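Local coordinates for thiamin pyrophosphokinase family protein (Enterococcus faecalis, PDB 3MEL) that probably transfers a diphosphate group from ATP to thiamine, giving the cofactor thiamine diphosphate in a magnesium-dependent reaction, at residues T168-R171 against L176-Q179. Sequence-based numbering, arbitrary orientation.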
loop_
_atom_site.group_PDB
_atom_site.type_symbol
_atom_site.label_atom_id
_atom_site.label_comp_id
_atom_site.label_asym_id
_atom_site.label_seq_id
_atom_site.Cartn_x
_atom_site.Cartn_y
_atom_site.Cartn_z
ATOM N N THR A 168 22.608 0.954 7.161
ATOM C CA THR A 168 22.914 1.291 8.547
ATOM C C THR A 168 21.903 2.326 8.987
ATOM O O THR A 168 21.506 3.183 8.211
ATOM C CB THR A 168 24.335 1.874 8.708
ATOM O OG1 THR A 168 25.311 0.966 8.184
ATOM C CG2 THR A 168 24.641 2.123 10.170
ATOM N N LEU A 169 21.496 2.274 10.240
ATOM C CA LEU A 169 20.354 3.051 10.668
ATOM C C LEU A 169 20.450 3.303 12.179
ATOM O O LEU A 169 20.379 2.375 12.971
ATOM C CB LEU A 169 19.096 2.284 10.230
ATOM C CG LEU A 169 17.691 2.223 10.828
ATOM C CD1 LEU A 169 16.886 1.207 10.046
ATOM C CD2 LEU A 169 17.718 1.829 12.284
ATOM N N ARG A 170 20.655 4.561 12.566
ATOM C CA ARG A 170 20.869 4.920 13.972
ATOM C C ARG A 170 19.814 5.856 14.562
ATOM O O ARG A 170 18.840 6.228 13.903
ATOM C CB ARG A 170 22.250 5.558 14.169
ATOM C CG ARG A 170 23.434 4.624 13.960
ATOM C CD ARG A 170 23.596 3.613 15.100
ATOM N NE ARG A 170 24.650 2.645 14.795
ATOM C CZ ARG A 170 24.427 1.411 14.347
ATOM N NH1 ARG A 170 23.182 0.979 14.170
ATOM N NH2 ARG A 170 25.449 0.601 14.087
ATOM N N ARG A 171 20.045 6.230 15.819
ATOM C CA ARG A 171 19.163 7.126 16.566
ATOM C C ARG A 171 17.689 6.695 16.555
ATOM O O ARG A 171 16.801 7.506 16.825
ATOM C CB ARG A 171 19.306 8.567 16.075
ATOM C CG ARG A 171 20.735 9.082 16.007
ATOM C CD ARG A 171 20.735 10.585 16.218
ATOM N NE ARG A 171 21.180 11.374 15.065
ATOM C CZ ARG A 171 20.885 12.667 14.884
ATOM N NH1 ARG A 171 20.120 13.322 15.761
ATOM N NH2 ARG A 171 21.337 13.308 13.813
ATOM N N LEU A 176 19.635 -1.244 12.491
ATOM C CA LEU A 176 20.222 -2.187 11.566
ATOM C C LEU A 176 21.601 -1.634 11.411
ATOM O O LEU A 176 21.820 -0.448 11.644
ATOM C CB LEU A 176 19.533 -2.162 10.205
ATOM C CG LEU A 176 18.062 -2.543 10.156
ATOM C CD1 LEU A 176 17.513 -2.218 8.784
ATOM C CD2 LEU A 176 17.842 -4.009 10.543
ATOM N N THR A 177 22.543 -2.476 11.023
ATOM C CA THR A 177 23.880 -1.973 10.817
ATOM C C THR A 177 24.603 -2.786 9.752
ATOM O O THR A 177 24.823 -3.982 9.915
ATOM C CB THR A 177 24.658 -1.835 12.168
ATOM O OG1 THR A 177 25.985 -2.343 12.025
ATOM C CG2 THR A 177 23.937 -2.553 13.307
ATOM N N ASN A 178 24.929 -2.119 8.644
ATOM C CA ASN A 178 25.587 -2.745 7.504
ATOM C C ASN A 178 24.733 -3.873 6.912
ATOM O O ASN A 178 25.248 -4.848 6.352
ATOM C CB ASN A 178 26.967 -3.244 7.920
ATOM C CG ASN A 178 27.872 -2.118 8.403
ATOM O OD1 ASN A 178 28.351 -1.312 7.599
ATOM N ND2 ASN A 178 28.112 -2.055 9.720
ATOM N N GLN A 179 23.420 -3.704 7.036
ATOM C CA GLN A 179 22.434 -4.717 6.682
ATOM C C GLN A 179 22.245 -4.868 5.181
ATOM O O GLN A 179 21.963 -3.891 4.490
ATOM C CB GLN A 179 21.090 -4.331 7.284
ATOM C CG GLN A 179 20.010 -5.346 7.080
ATOM C CD GLN A 179 20.337 -6.641 7.779
ATOM O OE1 GLN A 179 20.198 -6.746 8.998
ATOM N NE2 GLN A 179 20.793 -7.635 7.016
#
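Leu176 O receives two donors from the 168-171 segment. Leu169 N lies 3.1 Å from Leu176 O and 41° out of the carbonyl plane, a bent bond with an N-H...O angle of 136°. Arg170 NH1 adds a weak bond to Leu176 O at 3.2 Å, and another weak one to Leu169 O. The Arg170 chain, bent at chi2 (-73°), carries the guanidinium across toward Thr177 and partly back over Thr168, whose CG2 sits 4.2 Å above the guanidinium plane, over its centre, while Thr177 CG2 meets the edge of that group. The two short strands form a loose, hairpin-like antiparallel connection in the vitamin B1 binding domain, joined by a five-residue loop, 171-175, and 167-170 is also an edge of the three-stranded antiparallel sheet through its bonds to 196-200. Further along, Asn178 N donates to Thr168 OG1 over 3.1 Å; OG1 stands anti to the carbonyl carbon, which leaves CG2 for the arginine. Leu169 and Leu176 share one face of the pairing, and their CD1 methyls approach to 3.7 Å. Around the leucines, Phe199 and Asn190 touch Leu169, whereas Leu167 and Tyr187 touch Leu176. Beyond the corner at Asn178, Gln179 bonds through its backbone to Leu167.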